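Local coordinates for bifunctional endo-1,4-beta-xylanase A (Neocallimastix patriciarum, PDB 2VG9), which hydrolyses internal beta-1,4-xylosidic linkages of xylan as an endo-acting glycoside hydrolase of family 11, at residues K138-D143 with Q158-R163. Numbering follows the deposited sequence.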
loop_
_atom_site.group_PDB
_atom_site.type_symbol
_atom_site.label_atom_id
_atom_site.label_comp_id
_atom_site.label_asym_id
_atom_site.label_seq_id
_atom_site.Cartn_x
_atom_site.Cartn_y
_atom_site.Cartn_z
ATOM N N LYS A 138 -12.171 -8.238 -5.457
ATOM C CA LYS A 138 -13.321 -7.368 -5.348
ATOM C C LYS A 138 -12.823 -5.945 -5.437
ATOM O O LYS A 138 -11.918 -5.537 -4.673
ATOM C CB LYS A 138 -13.958 -7.577 -3.986
ATOM C CG LYS A 138 -15.181 -6.706 -3.757
ATOM C CD LYS A 138 -15.835 -6.993 -2.422
ATOM C CE LYS A 138 -17.097 -6.126 -2.300
ATOM N NZ LYS A 138 -17.909 -6.563 -1.147
ATOM N N ILE A 139 -13.421 -5.175 -6.342
ATOM C CA ILE A 139 -13.068 -3.784 -6.484
ATOM C C ILE A 139 -14.182 -2.850 -5.980
ATOM O O ILE A 139 -15.404 -3.114 -6.159
ATOM C CB ILE A 139 -12.614 -3.455 -7.917
ATOM C CG1 ILE A 139 -13.781 -3.588 -8.924
ATOM C CG2 ILE A 139 -11.390 -4.339 -8.318
ATOM C CD1 ILE A 139 -13.500 -3.057 -10.359
ATOM N N PHE A 140 -13.765 -1.772 -5.330
ATOM C CA PHE A 140 -14.693 -0.774 -4.845
ATOM C C PHE A 140 -13.914 0.482 -4.557
ATOM O O PHE A 140 -12.670 0.451 -4.417
ATOM C CB PHE A 140 -15.466 -1.253 -3.581
ATOM C CG PHE A 140 -14.574 -1.748 -2.458
ATOM C CD1 PHE A 140 -14.133 -0.871 -1.462
ATOM C CD2 PHE A 140 -14.161 -3.078 -2.407
ATOM C CE1 PHE A 140 -13.307 -1.305 -0.418
ATOM C CE2 PHE A 140 -13.304 -3.532 -1.352
ATOM C CZ PHE A 140 -12.875 -2.647 -0.365
ATOM N N GLN A 141 -14.643 1.597 -4.473
ATOM C CA GLN A 141 -14.037 2.858 -4.079
ATOM C C GLN A 141 -14.814 3.446 -2.918
ATOM O O GLN A 141 -15.954 3.052 -2.667
ATOM C CB GLN A 141 -13.901 3.842 -5.262
ATOM C CG GLN A 141 -15.188 4.107 -6.062
ATOM C CD GLN A 141 -16.015 5.219 -5.470
ATOM O OE1 GLN A 141 -15.475 6.183 -4.959
ATOM N NE2 GLN A 141 -17.345 5.086 -5.532
ATOM N N MET A 142 -14.176 4.342 -2.174
ATOM C CA MET A 142 -14.844 5.008 -1.043
ATOM C C MET A 142 -14.203 6.344 -0.721
ATOM O O MET A 142 -13.053 6.568 -1.058
ATOM C CB MET A 142 -14.936 4.095 0.195
ATOM C CG MET A 142 -13.671 3.818 1.004
ATOM S SD MET A 142 -13.914 2.333 2.066
ATOM C CE MET A 142 -15.489 2.716 2.829
ATOM N N ASP A 143 -14.984 7.242 -0.133
ATOM C CA ASP A 143 -14.472 8.503 0.367
ATOM C C ASP A 143 -13.628 8.255 1.619
ATOM O O ASP A 143 -13.831 7.276 2.367
ATOM C CB ASP A 143 -15.618 9.482 0.703
ATOM C CG ASP A 143 -16.381 9.979 -0.525
ATOM O OD1 ASP A 143 -15.908 9.844 -1.672
ATOM O OD2 ASP A 143 -17.481 10.549 -0.344
ATOM N N GLN A 158 -10.367 6.599 -2.096
ATOM C CA GLN A 158 -9.533 5.402 -2.030
ATOM C C GLN A 158 -10.056 4.386 -3.038
ATOM O O GLN A 158 -11.270 4.186 -3.148
ATOM C CB GLN A 158 -9.534 4.842 -0.610
ATOM C CG GLN A 158 -8.863 5.783 0.406
ATOM C CD GLN A 158 -9.061 5.341 1.839
ATOM O OE1 GLN A 158 -10.142 4.904 2.221
ATOM N NE2 GLN A 158 -8.022 5.464 2.638
ATOM N N TYR A 159 -9.164 3.772 -3.809
ATOM C CA TYR A 159 -9.554 2.659 -4.684
ATOM C C TYR A 159 -8.967 1.385 -4.099
ATOM O O TYR A 159 -7.837 1.378 -3.629
ATOM C CB TYR A 159 -9.078 2.833 -6.141
ATOM C CG TYR A 159 -9.610 4.027 -6.880
ATOM C CD1 TYR A 159 -10.654 4.810 -6.350
ATOM C CD2 TYR A 159 -9.112 4.351 -8.138
ATOM C CE1 TYR A 159 -11.150 5.929 -7.038
ATOM C CE2 TYR A 159 -9.599 5.463 -8.840
ATOM C CZ TYR A 159 -10.618 6.245 -8.281
ATOM O OH TYR A 159 -11.081 7.336 -8.989
ATOM N N PHE A 160 -9.748 0.319 -4.174
ATOM C CA PHE A 160 -9.416 -1.001 -3.614
ATOM C C PHE A 160 -9.638 -2.100 -4.595
ATOM O O PHE A 160 -10.647 -2.097 -5.294
ATOM C CB PHE A 160 -10.335 -1.334 -2.403
ATOM C CG PHE A 160 -10.084 -0.452 -1.195
ATOM C CD1 PHE A 160 -9.134 -0.832 -0.238
ATOM C CD2 PHE A 160 -10.798 0.771 -1.028
ATOM C CE1 PHE A 160 -8.868 -0.010 0.891
ATOM C CE2 PHE A 160 -10.563 1.579 0.093
ATOM C CZ PHE A 160 -9.590 1.197 1.049
ATOM N N SER A 161 -8.686 -3.040 -4.604
ATOM C CA SER A 161 -8.846 -4.405 -5.082
ATOM C C SER A 161 -8.498 -5.285 -3.890
ATOM O O SER A 161 -7.379 -5.239 -3.372
ATOM C CB SER A 161 -7.812 -4.730 -6.155
ATOM O OG SER A 161 -8.134 -4.169 -7.401
ATOM N N VAL A 162 -9.431 -6.131 -3.480
ATOM C CA VAL A 162 -9.146 -7.012 -2.370
ATOM C C VAL A 162 -9.105 -8.437 -2.893
ATOM O O VAL A 162 -10.114 -8.939 -3.408
ATOM C CB VAL A 162 -10.205 -6.840 -1.253
ATOM C CG1 VAL A 162 -9.962 -7.854 -0.098
ATOM C CG2 VAL A 162 -10.199 -5.378 -0.774
ATOM N N ARG A 163 -7.944 -9.080 -2.784
ATOM C CA ARG A 163 -7.786 -10.481 -3.216
ATOM C C ARG A 163 -8.644 -11.411 -2.355
ATOM O O ARG A 163 -8.571 -11.373 -1.112
ATOM C CB ARG A 163 -6.321 -10.937 -3.112
ATOM C CG ARG A 163 -6.057 -12.215 -3.885
ATOM C CD ARG A 163 -4.582 -12.646 -3.837
ATOM N NE ARG A 163 -4.369 -13.978 -4.450
ATOM C CZ ARG A 163 -4.115 -14.164 -5.745
ATOM N NH1 ARG A 163 -4.007 -13.121 -6.551
ATOM N NH2 ARG A 163 -3.897 -15.379 -6.234
HETATM O O HOH W 1 -12.548 5.723 4.194
#
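Antiparallel strands 138-143 and 158-163 are joined by paired backbone hydrogen bonds at Lys138-Val162, Phe140-Phe160 and Met142-Gln158, and on the face bearing these six residues the two phenylalanines make the largest single contributions. Phe140 places CG in the crowded position between its backbone N and carbonyl carbon (chi1 53°), which turns the ring across the neighbouring strand. From CB the ring runs out toward Phe160, and CD1 is the first of its atoms to touch, at CD2 and CB of Phe160. Next along that side, CE1 comes 3.3 Å from Phe160 CD2, a tight approach. CZ at the tip lies 3.5 Å from Phe160 CB, which sits over one face of the Phe140 ring, toward its rim, as a CH-pi contact. Across the ring from CE1, CE2 touches Val162 CG2 obliquely at 3.7 Å. The two ring planes are nearly parallel, 16° apart, but slid so far that they barely overlap, with centroids 4.8 Å apart. Beyond Phe140, Met142 SD approaches the Phe160 ring obliquely, 5.0 Å from its centroid, in a Met-aromatic contact. Tyr113 of strand 110-115 also meets the Phe160 ring, almost parallel to it. An alanine in place of Phe140 removes the ring that Phe160 CB and Val162 CG2 touch, and would probably loosen the packing between the strands on this face. At the far end a water donates to Asp143 O and to Gln158 OE1, while Gln158 NE2 bonds to Glu111. On the opposite face, Gln141 CB packs 3.6 Å from Tyr159 CD1. Within the family 11 beta-jelly roll, main-chain bonds thus set the register, while one face gains cohesion from aromatic, CH-pi and sulfur contacts that are mainly dispersive, with polar links at its margin.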